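MmcR (Streptomyces lavendulae, PDB 3GWZ) transfers the S-methyl group of S-adenosyl-L-methionine to the 6-hydroxyl of 6-demethylmitomycins A and B, giving the quinone methoxy group of mitomycins A and B. Local coordinates at residues Asn308-Arg313 against Ser317-Asp322; Leu354-Gly357 against Arg362-Glu365; Trp140-Gln145 against Leu326-Gly331; Glu338-Leu343 against Leu348-Ser353; Gly192-Ala197 against Gly214-Ala219. One frame throughout, in Å; residues are numbered along the deposited sequence.

Interaction 1: Asn308-Arg313 against Ser317-Asp322; sequences NLIDER and STLFVD
Ile310 reaches across to the helix of 317-322 with a single methyl, CD1, which does all of its close touching. That methyl sits 3.8 Å from CG2 of Thr318 and 4.1 Å from CD2 of Leu319. The two residues meet it differently: the Ile310 and Thr318 side chains slide past one another in opposite directions, whereas Leu319 crosses Ile310 at about a right angle. Thr318 offers its methyl because CG2 stands opposite the backbone N while OG1 lies beside that N (chi1 -66°). This small hydrophobic patch is the tight part. Away from it the contact thins: Asn308 ND2 comes no nearer than 4.4 Å to CG1 of Val321, and beyond Ile310 the chain, Asp311 to Arg313, swings off the helix into solvent. There the Arg313 N makes a weak bond back to Asp311 OD1, 3.1 Å long. Ile310 and Leu319 also pack on Arg93 and Thr97 of the second subunit, and Asp322 forms a salt bridge with Arg90 of that subunit. The polar end of Asn308, a substrate-binding residue next to the presumed proton acceptor His279, is held by a hydrogen bond from ND2 to Glu333. With ND2 engaged there and methyl groups making the closest touches across the contact, the helix borders the substrate-binding asparagine through van der Waals packing, while the polar anchoring of Asn308 comes from Glu333.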
# COMPACT_ATOMS: atom_id res chain seq x y z
N ASN A 308 -29.35 -11.14 6.49
CA ASN A 308 -30.04 -10.51 5.38
C ASN A 308 -31.48 -11.00 5.41
O ASN A 308 -31.72 -12.21 5.41
CB ASN A 308 -29.35 -10.88 4.06
CG ASN A 308 -27.86 -10.56 4.07
OD1 ASN A 308 -27.45 -9.50 4.53
ND2 ASN A 308 -27.04 -11.48 3.56
N LEU A 309 -32.44 -10.09 5.49
CA LEU A 309 -33.84 -10.49 5.48
C LEU A 309 -34.50 -10.18 4.15
O LEU A 309 -34.35 -9.09 3.61
CB LEU A 309 -34.62 -9.85 6.62
CG LEU A 309 -34.78 -10.74 7.86
CD1 LEU A 309 -33.43 -11.18 8.37
CD2 LEU A 309 -35.55 -10.02 8.96
N ILE A 310 -35.24 -11.15 3.63
CA ILE A 310 -36.01 -10.99 2.40
C ILE A 310 -37.35 -10.34 2.72
O ILE A 310 -38.13 -10.88 3.50
CB ILE A 310 -36.31 -12.35 1.76
CG1 ILE A 310 -35.00 -13.04 1.37
CG2 ILE A 310 -37.26 -12.18 0.56
CD1 ILE A 310 -34.21 -12.28 0.34
N ASP A 311 -37.60 -9.18 2.13
CA ASP A 311 -38.88 -8.51 2.27
C ASP A 311 -39.67 -8.61 0.98
O ASP A 311 -39.41 -9.48 0.14
CB ASP A 311 -38.71 -7.05 2.71
CG ASP A 311 -37.95 -6.21 1.71
OD1 ASP A 311 -37.81 -6.64 0.54
OD2 ASP A 311 -37.50 -5.11 2.08
N GLU A 312 -40.64 -7.71 0.81
CA GLU A 312 -41.60 -7.82 -0.28
C GLU A 312 -41.00 -7.53 -1.65
O GLU A 312 -41.44 -8.08 -2.65
CB GLU A 312 -42.81 -6.91 -0.02
CG GLU A 312 -43.66 -7.33 1.18
CD GLU A 312 -42.87 -7.39 2.48
OE1 GLU A 312 -41.97 -6.54 2.69
OE2 GLU A 312 -43.14 -8.29 3.31
N ARG A 313 -40.01 -6.65 -1.70
CA ARG A 313 -39.35 -6.35 -2.97
C ARG A 313 -37.84 -6.30 -2.80
O ARG A 313 -37.25 -5.23 -2.71
CB ARG A 313 -39.87 -5.02 -3.54
CG ARG A 313 -39.66 -4.90 -5.05
CD ARG A 313 -39.78 -3.46 -5.52
NE ARG A 313 -38.94 -2.57 -4.73
CZ ARG A 313 -38.66 -1.32 -5.06
NH1 ARG A 313 -39.14 -0.80 -6.18
NH2 ARG A 313 -37.88 -0.59 -4.27
N SER A 317 -29.29 -7.26 -5.86
CA SER A 317 -28.06 -7.62 -5.16
C SER A 317 -28.32 -8.62 -4.03
O SER A 317 -27.51 -9.52 -3.79
CB SER A 317 -27.36 -6.38 -4.61
OG SER A 317 -26.17 -6.73 -3.92
N THR A 318 -29.43 -8.42 -3.34
CA THR A 318 -29.80 -9.29 -2.23
C THR A 318 -30.08 -10.69 -2.75
O THR A 318 -29.71 -11.69 -2.14
CB THR A 318 -31.04 -8.75 -1.49
OG1 THR A 318 -30.70 -7.51 -0.85
CG2 THR A 318 -31.54 -9.76 -0.45
N LEU A 319 -30.73 -10.75 -3.90
CA LEU A 319 -31.04 -12.03 -4.53
C LEU A 319 -29.80 -12.69 -5.16
O LEU A 319 -29.70 -13.92 -5.20
CB LEU A 319 -32.18 -11.86 -5.55
CG LEU A 319 -33.51 -11.38 -4.93
CD1 LEU A 319 -34.61 -11.37 -5.98
CD2 LEU A 319 -33.92 -12.27 -3.75
N PHE A 320 -28.86 -11.90 -5.65
CA PHE A 320 -27.61 -12.47 -6.15
C PHE A 320 -26.85 -13.17 -5.01
O PHE A 320 -26.34 -14.28 -5.17
CB PHE A 320 -26.72 -11.41 -6.82
CG PHE A 320 -27.12 -11.11 -8.24
CD1 PHE A 320 -27.05 -12.11 -9.21
CD2 PHE A 320 -27.56 -9.85 -8.61
CE1 PHE A 320 -27.42 -11.85 -10.52
CE2 PHE A 320 -27.93 -9.58 -9.91
CZ PHE A 320 -27.86 -10.58 -10.87
N VAL A 321 -26.80 -12.53 -3.85
CA VAL A 321 -26.12 -13.14 -2.71
C VAL A 321 -26.85 -14.42 -2.28
O VAL A 321 -26.22 -15.39 -1.89
CB VAL A 321 -25.99 -12.16 -1.53
CG1 VAL A 321 -25.48 -12.89 -0.28
CG2 VAL A 321 -25.03 -11.04 -1.91
N ASP A 322 -28.18 -14.41 -2.37
CA ASP A 322 -28.96 -15.60 -2.08
C ASP A 322 -28.55 -16.77 -2.98
O ASP A 322 -28.44 -17.91 -2.54
CB ASP A 322 -30.46 -15.32 -2.28
CG ASP A 322 -31.30 -16.58 -2.14
OD1 ASP A 322 -31.58 -16.99 -0.98
OD2 ASP A 322 -31.69 -17.16 -3.19

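Interaction 2: Leu354-Gly357 against Arg362-Glu365; sequences LPCG and RIVE
The guanidinium of Arg362 lies against the backbone of the neighbouring strand, with the peptide link between Leu354 and Pro355 over one of its faces: Leu354 C is 3.5 Å above the plane and Pro355 N 3.4 Å, both offset toward the rim. Arg362 NH2 lies 3.6 Å from Pro355 N, and the proline ring reaches the two terminal nitrogens with CD at NH2 and CB at NH1. A bend at chi3 (76°) folds the arginine back over this peptide, and NE is hydrogen-bonded to OG of Ser353, the residue just before Leu354, which helps hold the group in place. Beneath it the backbones pair. Leu354 and Ile363 form an antiparallel hydrogen-bonded pair, with Leu354 N to Ile363 O at 2.7 Å and Ile363 N to Leu354 O at 2.8 Å, both nearly straight and in the carbonyl planes. Pro355 and Arg362 follow as a non-hydrogen-bonded pair. This is the turn end of the hairpin of strands 348-355 and 361-368, the antiparallel edge that completes the seven-stranded sheet of the class I methyltransferase fold. Leu354 CB and Ile363 CB stand 4.2 Å apart on the sheet face that both side chains share. Past the strand end Cys356 turns in toward Ile363, and its SG meets Ile363 CD1 at 4.1 Å. Behind them lies helix 173-197, where Gln193 and Val194 pack on Cys356 and Ala197 on Ile363.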
# COMPACT_ATOMS: atom_id res chain seq x y z
N LEU A 354 -34.78 -4.87 14.24
CA LEU A 354 -34.25 -3.53 14.13
C LEU A 354 -33.45 -3.36 12.85
O LEU A 354 -32.83 -4.31 12.36
CB LEU A 354 -33.34 -3.24 15.33
CG LEU A 354 -33.96 -3.62 16.68
CD1 LEU A 354 -32.90 -3.85 17.74
CD2 LEU A 354 -34.95 -2.55 17.10
N PRO A 355 -33.45 -2.14 12.29
CA PRO A 355 -32.68 -1.86 11.09
C PRO A 355 -31.19 -1.82 11.43
O PRO A 355 -30.82 -1.52 12.55
CB PRO A 355 -33.16 -0.47 10.68
CG PRO A 355 -33.64 0.16 11.93
CD PRO A 355 -34.13 -0.94 12.82
N CYS A 356 -30.36 -2.15 10.45
CA CYS A 356 -28.93 -2.16 10.68
C CYS A 356 -28.24 -1.70 9.41
O CYS A 356 -27.98 -2.49 8.50
CB CYS A 356 -28.48 -3.57 11.06
SG CYS A 356 -26.80 -3.65 11.61
N GLY A 357 -27.93 -0.40 9.34
CA GLY A 357 -27.27 0.17 8.19
C GLY A 357 -28.02 -0.10 6.90
O GLY A 357 -29.15 -0.59 6.92
N ARG A 362 -30.77 -7.01 8.99
CA ARG A 362 -31.57 -6.58 10.13
C ARG A 362 -31.10 -7.31 11.38
O ARG A 362 -30.48 -8.37 11.29
CB ARG A 362 -33.07 -6.82 9.90
CG ARG A 362 -33.70 -5.82 8.93
CD ARG A 362 -35.22 -5.89 8.94
NE ARG A 362 -35.82 -5.26 10.11
CZ ARG A 362 -36.04 -3.95 10.23
NH1 ARG A 362 -35.69 -3.12 9.25
NH2 ARG A 362 -36.60 -3.46 11.32
N ILE A 363 -31.40 -6.73 12.54
CA ILE A 363 -31.13 -7.38 13.81
C ILE A 363 -32.45 -7.92 14.34
O ILE A 363 -33.36 -7.15 14.61
CB ILE A 363 -30.55 -6.39 14.85
CG1 ILE A 363 -29.20 -5.85 14.38
CG2 ILE A 363 -30.39 -7.07 16.22
CD1 ILE A 363 -28.81 -4.54 15.05
N VAL A 364 -32.56 -9.24 14.46
CA VAL A 364 -33.77 -9.81 15.02
C VAL A 364 -33.51 -10.20 16.47
O VAL A 364 -32.75 -11.13 16.75
CB VAL A 364 -34.25 -11.02 14.21
CG1 VAL A 364 -35.58 -11.53 14.75
CG2 VAL A 364 -34.39 -10.64 12.74
N GLU A 365 -34.13 -9.47 17.40
CA GLU A 365 -33.96 -9.75 18.82
C GLU A 365 -34.94 -10.81 19.28
O GLU A 365 -36.15 -10.68 19.06
CB GLU A 365 -34.14 -8.48 19.65
CG GLU A 365 -34.02 -8.74 21.16
CD GLU A 365 -34.31 -7.50 21.99
OE1 GLU A 365 -35.25 -6.76 21.64
OE2 GLU A 365 -33.61 -7.28 23.00

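Interaction 3: Trp140-Gln145 against Leu326-Gly331; sequences WRAWEQ and LVLVGG
Ala142 and Val327 make the tightest apolar touch between these two helices: Ala142 CB lies 3.3 Å from Val327 CG1, closer than ordinary van der Waals contact between carbons. Leu328 adds a looser one through CD2, 4.4 Å from the same Ala142 CB. The aromatic part belongs to the other branch of Val327. Its CG2 stands over the face of the Trp143 six-membered ring, 3.9 Å from the centroid and only 9° off the ring normal, a clear CH-pi contact; the two side chains cross at about a right angle. With CG1 opposite the backbone N (chi1 162°) and CG2 beside it, the valine divides its branches between the alanine and the indole. Polar links serve the surroundings rather than the contact itself. Gln145 NE2, just past the helix end, donates to Glu144 OE2 at 3.1 Å, using the carboxylate's anti lone pair, and Glu144 also forms salt bridges with Arg141 of the second subunit, while Arg53 of that subunit bonds the carbonyls of Trp143 and Glu144. The buried, apolar seam thus joins helix 137-144 to helix 316-329 beside the dimer interface, an arrangement in keeping with the homodimeric COMT-type O-methyltransferases.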
# COMPACT_ATOMS: atom_id res chain seq x y z
N TRP A 140 -15.30 -20.02 -9.20
CA TRP A 140 -15.87 -20.03 -10.54
C TRP A 140 -16.45 -21.41 -10.90
O TRP A 140 -17.49 -21.50 -11.54
CB TRP A 140 -14.81 -19.61 -11.57
CG TRP A 140 -15.30 -19.35 -12.97
CD1 TRP A 140 -15.25 -20.21 -14.04
CD2 TRP A 140 -15.85 -18.13 -13.48
NE1 TRP A 140 -15.76 -19.61 -15.16
CE2 TRP A 140 -16.14 -18.33 -14.85
CE3 TRP A 140 -16.14 -16.88 -12.91
CZ2 TRP A 140 -16.70 -17.34 -15.65
CZ3 TRP A 140 -16.71 -15.90 -13.70
CH2 TRP A 140 -16.98 -16.13 -15.07
N ARG A 141 -15.78 -22.48 -10.48
CA ARG A 141 -16.26 -23.81 -10.86
C ARG A 141 -17.57 -24.21 -10.18
O ARG A 141 -18.35 -24.98 -10.73
CB ARG A 141 -15.22 -24.91 -10.66
CG ARG A 141 -15.59 -26.16 -11.46
CD ARG A 141 -14.56 -27.27 -11.42
NE ARG A 141 -13.33 -26.92 -12.13
CZ ARG A 141 -12.66 -27.75 -12.92
NH1 ARG A 141 -13.11 -28.98 -13.12
NH2 ARG A 141 -11.54 -27.34 -13.51
N ALA A 142 -17.82 -23.68 -8.99
CA ALA A 142 -19.11 -23.95 -8.36
C ALA A 142 -20.23 -23.41 -9.24
O ALA A 142 -21.29 -24.04 -9.37
CB ALA A 142 -19.16 -23.34 -6.94
N TRP A 143 -19.99 -22.26 -9.87
CA TRP A 143 -20.97 -21.66 -10.79
C TRP A 143 -21.12 -22.46 -12.08
O TRP A 143 -22.20 -22.48 -12.70
CB TRP A 143 -20.60 -20.20 -11.10
CG TRP A 143 -20.87 -19.34 -9.91
CD1 TRP A 143 -19.98 -18.96 -8.94
CD2 TRP A 143 -22.14 -18.83 -9.51
NE1 TRP A 143 -20.62 -18.22 -7.98
CE2 TRP A 143 -21.95 -18.12 -8.31
CE3 TRP A 143 -23.42 -18.89 -10.07
CZ2 TRP A 143 -22.99 -17.48 -7.64
CZ3 TRP A 143 -24.47 -18.25 -9.41
CH2 TRP A 143 -24.24 -17.54 -8.20
N GLU A 144 -20.05 -23.13 -12.49
CA GLU A 144 -20.11 -24.03 -13.64
C GLU A 144 -21.26 -25.01 -13.46
O GLU A 144 -21.96 -25.33 -14.42
CB GLU A 144 -18.79 -24.79 -13.75
CG GLU A 144 -18.69 -25.75 -14.95
CD GLU A 144 -17.55 -26.72 -14.80
OE1 GLU A 144 -16.38 -26.28 -14.87
OE2 GLU A 144 -17.81 -27.92 -14.58
N GLN A 145 -21.47 -25.45 -12.23
CA GLN A 145 -22.45 -26.49 -11.92
C GLN A 145 -23.72 -25.93 -11.28
O GLN A 145 -24.39 -26.62 -10.51
CB GLN A 145 -21.80 -27.56 -11.02
CG GLN A 145 -20.67 -28.31 -11.72
CD GLN A 145 -21.20 -29.21 -12.81
OE1 GLN A 145 -22.23 -29.84 -12.64
NE2 GLN A 145 -20.49 -29.27 -13.94
N LEU A 326 -26.62 -20.52 -2.24
CA LEU A 326 -27.08 -21.80 -2.79
C LEU A 326 -25.90 -22.57 -3.36
O LEU A 326 -25.67 -23.74 -3.03
CB LEU A 326 -28.12 -21.55 -3.88
CG LEU A 326 -28.44 -22.72 -4.81
CD1 LEU A 326 -29.19 -23.79 -4.05
CD2 LEU A 326 -29.24 -22.25 -6.02
N VAL A 327 -25.14 -21.90 -4.21
CA VAL A 327 -24.03 -22.53 -4.90
C VAL A 327 -22.92 -23.01 -3.95
O VAL A 327 -22.44 -24.14 -4.07
CB VAL A 327 -23.48 -21.54 -5.96
CG1 VAL A 327 -22.08 -21.91 -6.39
CG2 VAL A 327 -24.44 -21.50 -7.13
N LEU A 328 -22.54 -22.17 -2.99
CA LEU A 328 -21.39 -22.49 -2.15
C LEU A 328 -21.70 -23.51 -1.05
O LEU A 328 -20.96 -24.46 -0.85
CB LEU A 328 -20.81 -21.23 -1.50
CG LEU A 328 -20.20 -20.19 -2.44
CD1 LEU A 328 -19.64 -19.03 -1.63
CD2 LEU A 328 -19.12 -20.82 -3.30
N VAL A 329 -22.79 -23.29 -0.33
CA VAL A 329 -23.09 -24.10 0.85
C VAL A 329 -24.54 -24.58 0.92
O VAL A 329 -24.97 -25.13 1.94
CB VAL A 329 -22.75 -23.33 2.17
CG1 VAL A 329 -21.25 -23.05 2.26
CG2 VAL A 329 -23.56 -22.03 2.26
N GLY A 330 -25.28 -24.40 -0.16
CA GLY A 330 -26.68 -24.79 -0.18
C GLY A 330 -27.55 -23.99 0.78
O GLY A 330 -28.59 -24.46 1.23
N GLY A 331 -27.11 -22.77 1.08
CA GLY A 331 -27.88 -21.88 1.93
C GLY A 331 -28.94 -21.10 1.19
O GLY A 331 -29.22 -21.36 0.03

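Interaction 4: Glu338-Leu343 against Leu348-Ser353; sequences EFAALL and LRVERS
Leu348 N donates to Leu343 O at 2.9 Å, the one direct hydrogen bond between this helix and the strand that follows it. The bond is fairly straight at nitrogen, but the donor stands well above the carbonyl plane, 41° out of it. A water adds a second, indirect link: it donates to Ala340 O at 2.8 Å and, at a longer 3.3 Å, to Leu348 O, so the carbonyls of helix and strand are joined through it. The rest is leucine and valine. Leu343 points at the strand and forks over two of its residues. Its CD2 meets CD1 of Leu348 at 3.7 Å, the two chains crossing at a slant, while CD1 meets CG2 of Val350 at 3.6 Å, nearly at right angles. In Leu343, CG stands opposite the carbonyl carbon and beside the backbone N (chi1 -72°), and the fork beyond it faces the strand. Ala340, one turn back, touches the same Val350 CG2 more loosely with its CB, 4.3 Å away, on the more exposed side. Here the chain turns from helix 336-344 into strand 348-355 within a few residues, and the two run at 140°, closer to antiparallel than to perpendicular. Helix 283-296 packs on the inner side, with Leu290 against Leu343 and Ala294 against Leu348. Strand 361-368 lies alongside, Ile366 touching both leucines and Val364 touching Val350, while a classic beta bulge sets Glu351 and Arg352 together opposite Glu365.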
# COMPACT_ATOMS: atom_id res chain seq x y z
N GLU A 338 -40.25 -16.60 7.89
CA GLU A 338 -39.55 -17.87 7.76
C GLU A 338 -38.66 -18.15 8.96
O GLU A 338 -38.64 -19.27 9.49
CB GLU A 338 -38.79 -17.94 6.42
CG GLU A 338 -39.72 -18.27 5.26
CD GLU A 338 -39.10 -18.00 3.89
OE1 GLU A 338 -38.09 -17.28 3.81
OE2 GLU A 338 -39.64 -18.51 2.90
N PHE A 339 -37.91 -17.15 9.41
CA PHE A 339 -37.09 -17.33 10.61
C PHE A 339 -38.00 -17.63 11.81
O PHE A 339 -37.70 -18.52 12.61
CB PHE A 339 -36.25 -16.08 10.90
CG PHE A 339 -34.89 -16.10 10.25
CD1 PHE A 339 -34.00 -17.13 10.48
CD2 PHE A 339 -34.50 -15.06 9.41
CE1 PHE A 339 -32.75 -17.14 9.87
CE2 PHE A 339 -33.25 -15.06 8.80
CZ PHE A 339 -32.37 -16.10 9.04
N ALA A 340 -39.09 -16.88 11.93
CA ALA A 340 -39.99 -17.01 13.08
C ALA A 340 -40.54 -18.43 13.20
O ALA A 340 -40.66 -18.96 14.31
CB ALA A 340 -41.14 -16.00 12.97
N ALA A 341 -40.86 -19.04 12.06
CA ALA A 341 -41.33 -20.42 12.05
C ALA A 341 -40.28 -21.39 12.60
O ALA A 341 -40.61 -22.30 13.38
CB ALA A 341 -41.75 -20.83 10.64
N LEU A 342 -39.02 -21.20 12.20
CA LEU A 342 -37.93 -22.04 12.70
C LEU A 342 -37.66 -21.74 14.17
O LEU A 342 -37.37 -22.64 14.96
CB LEU A 342 -36.66 -21.82 11.86
CG LEU A 342 -36.82 -22.14 10.36
CD1 LEU A 342 -35.61 -21.69 9.56
CD2 LEU A 342 -37.09 -23.64 10.12
N LEU A 343 -37.75 -20.47 14.55
CA LEU A 343 -37.58 -20.10 15.95
C LEU A 343 -38.64 -20.81 16.80
O LEU A 343 -38.33 -21.33 17.87
CB LEU A 343 -37.64 -18.58 16.12
CG LEU A 343 -36.40 -17.84 15.56
CD1 LEU A 343 -36.66 -16.35 15.35
CD2 LEU A 343 -35.19 -18.06 16.46
N LEU A 348 -38.14 -20.61 20.72
CA LEU A 348 -37.76 -19.20 20.75
C LEU A 348 -38.83 -18.35 20.10
O LEU A 348 -39.66 -18.85 19.35
CB LEU A 348 -36.43 -18.99 20.02
CG LEU A 348 -35.21 -19.70 20.61
CD1 LEU A 348 -34.02 -19.56 19.66
CD2 LEU A 348 -34.87 -19.16 22.00
N ARG A 349 -38.80 -17.05 20.36
CA ARG A 349 -39.74 -16.16 19.70
C ARG A 349 -39.17 -14.78 19.47
O ARG A 349 -38.32 -14.30 20.24
CB ARG A 349 -41.06 -16.09 20.48
CG ARG A 349 -40.97 -15.34 21.78
CD ARG A 349 -42.33 -15.36 22.49
NE ARG A 349 -43.36 -14.70 21.70
CZ ARG A 349 -44.64 -15.05 21.69
NH1 ARG A 349 -45.06 -16.09 22.42
NH2 ARG A 349 -45.51 -14.39 20.94
N VAL A 350 -39.65 -14.12 18.42
CA VAL A 350 -39.14 -12.81 18.06
C VAL A 350 -39.71 -11.74 18.96
O VAL A 350 -40.92 -11.64 19.13
CB VAL A 350 -39.48 -12.47 16.60
CG1 VAL A 350 -38.98 -11.06 16.25
CG2 VAL A 350 -38.88 -13.50 15.65
N GLU A 351 -38.83 -10.94 19.55
CA GLU A 351 -39.24 -9.81 20.37
C GLU A 351 -39.43 -8.59 19.47
O GLU A 351 -40.45 -7.92 19.52
CB GLU A 351 -38.20 -9.52 21.44
CG GLU A 351 -38.72 -8.69 22.60
CD GLU A 351 -39.56 -9.50 23.57
OE1 GLU A 351 -40.12 -10.54 23.16
OE2 GLU A 351 -39.66 -9.09 24.75
N ARG A 352 -38.43 -8.32 18.64
CA ARG A 352 -38.52 -7.24 17.67
C ARG A 352 -37.41 -7.36 16.65
O ARG A 352 -36.47 -8.13 16.83
CB ARG A 352 -38.47 -5.88 18.37
CG ARG A 352 -37.19 -5.63 19.14
CD ARG A 352 -37.36 -4.47 20.11
NE ARG A 352 -36.27 -4.41 21.09
CZ ARG A 352 -35.39 -3.42 21.17
NH1 ARG A 352 -35.46 -2.39 20.34
NH2 ARG A 352 -34.44 -3.46 22.10
N SER A 353 -37.52 -6.60 15.57
CA SER A 353 -36.47 -6.57 14.57
C SER A 353 -36.09 -5.12 14.30
O SER A 353 -36.95 -4.26 14.16
CB SER A 353 -36.88 -7.28 13.28
OG SER A 353 -37.74 -6.48 12.49
O HOH W 1 -41.44 -17.87 16.78

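Interaction 5: Gly192-Ala197 against Gly214-Ala219; sequences GQVAAA and GSLMAA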
# COMPACT_ATOMS: atom_id res chain seq x y z
N GLY A 192 -19.54 -2.00 13.30
CA GLY A 192 -19.84 -0.68 13.83
C GLY A 192 -21.32 -0.37 13.83
O GLY A 192 -21.84 0.24 14.77
N GLN A 193 -22.01 -0.79 12.77
CA GLN A 193 -23.45 -0.58 12.65
C GLN A 193 -24.20 -1.31 13.76
O GLN A 193 -25.08 -0.74 14.40
CB GLN A 193 -23.98 -1.04 11.29
CG GLN A 193 -23.57 -0.16 10.12
CD GLN A 193 -23.77 -0.84 8.78
OE1 GLN A 193 -24.14 -2.01 8.71
NE2 GLN A 193 -23.52 -0.10 7.70
N VAL A 194 -23.86 -2.58 13.98
CA VAL A 194 -24.54 -3.34 15.02
C VAL A 194 -24.32 -2.72 16.40
O VAL A 194 -25.25 -2.59 17.20
CB VAL A 194 -24.05 -4.80 15.08
CG1 VAL A 194 -24.62 -5.48 16.30
CG2 VAL A 194 -24.42 -5.56 13.81
N ALA A 195 -23.07 -2.37 16.68
CA ALA A 195 -22.70 -1.81 17.98
C ALA A 195 -23.43 -0.49 18.25
O ALA A 195 -23.61 -0.09 19.40
CB ALA A 195 -21.18 -1.61 18.06
N ALA A 196 -23.85 0.18 17.19
CA ALA A 196 -24.51 1.47 17.32
C ALA A 196 -26.02 1.31 17.33
O ALA A 196 -26.74 2.21 17.77
CB ALA A 196 -24.06 2.41 16.21
N ALA A 197 -26.50 0.18 16.84
CA ALA A 197 -27.94 -0.02 16.65
C ALA A 197 -28.61 -0.80 17.78
O ALA A 197 -29.84 -0.86 17.85
CB ALA A 197 -28.21 -0.70 15.30
N GLY A 214 -13.87 -12.10 14.23
CA GLY A 214 -14.14 -11.44 15.49
C GLY A 214 -14.37 -9.93 15.46
O GLY A 214 -14.43 -9.31 16.50
N SER A 215 -14.51 -9.35 14.27
CA SER A 215 -14.75 -7.90 14.19
C SER A 215 -16.06 -7.46 14.87
O SER A 215 -16.14 -6.38 15.46
CB SER A 215 -14.66 -7.38 12.75
OG SER A 215 -15.70 -7.89 11.93
N LEU A 216 -17.09 -8.29 14.79
CA LEU A 216 -18.33 -7.95 15.47
C LEU A 216 -18.12 -7.89 16.98
O LEU A 216 -18.51 -6.91 17.63
CB LEU A 216 -19.46 -8.94 15.13
CG LEU A 216 -20.77 -8.67 15.88
CD1 LEU A 216 -21.28 -7.27 15.56
CD2 LEU A 216 -21.84 -9.72 15.55
N MSE A 217 -17.52 -8.93 17.55
CA MSE A 217 -17.25 -8.94 18.99
C MSE A 217 -16.35 -7.76 19.38
O MSE A 217 -16.55 -7.13 20.42
CB MSE A 217 -16.64 -10.27 19.44
CG MSE A 217 -16.50 -10.42 20.96
SE MSE A 217 -18.23 -10.64 21.81
CE MSE A 217 -18.75 -8.78 21.98
N ALA A 218 -15.36 -7.46 18.54
CA ALA A 218 -14.44 -6.36 18.82
C ALA A 218 -15.16 -5.02 18.87
O ALA A 218 -14.94 -4.22 19.78
CB ALA A 218 -13.28 -6.32 17.80
N ALA A 219 -16.04 -4.77 17.90
CA ALA A 219 -16.78 -3.52 17.84
C ALA A 219 -17.71 -3.35 19.05
O ALA A 219 -17.77 -2.28 19.66
CB ALA A 219 -17.59 -3.45 16.56
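The helices of 192-197 and 215-219 pass each other at -40° with their axes 8.7 Å apart at closest, and their backbones come nearest where Gly192 meets Ala219, CA to CA 5.8 Å. The residues at this point are small. Ala219 CB lies 4.1 Å from Gly192 N, resting against bare backbone, and Ala195 CB in turn lies 3.8 Å from Ala219 O and 4.3 Å from Ala219 CB. The larger pair lies to one side. Leu216 sets one methyl, CD1, against the branch point of Val194, 3.7 Å from Val194 CB and only slightly farther from CG1 and CG2, the two side chains crossing at about a right angle. Leu216 places CG opposite its backbone N (chi1 177°), and its end thereby comes nearer the other helix than the start of the chain would suggest. All of this is van der Waals packing, buried at Val194 and Leu216 and more open at Gly192. The site of the cofactor is close by: Ser215 OG is hydrogen-bonded to Ser187 OG, and Leu216 packs on Lys275, Ser187 and Lys275 both being S-adenosyl-L-methionine-binding residues. Below, Leu216 also rests on Leu273 of strand 271-275, and on the far flank of helix 215-223 Ala218 meets Leu244 and Leu245 of helix 235-247.

Overall arrangement
Interaction 3 is the fully buried contact, whereas interactions 1, 2, 4 and 5 are partly buried. Interactions 1 and 3 draw on opposite ends of helix 316-329 and both reach the second subunit; interactions 2, 4 and 5 touch no other chain. Interactions 2 and 4 share strand 348-355 and are joined by the salt bridge between Glu365 and Arg352. Backbone hydrogen bonds cross where a strand takes part, in 2 and 4, while 1, 3 and 5 rest on apolar side chains. Leu309 ties interaction 1 to Val364 of 2 and Phe339 of 4, and the carbonyl of Pro355 ties 2 to Ala197 of 5. Interactions 3 and 5 lie on opposite sides of the chain's centre.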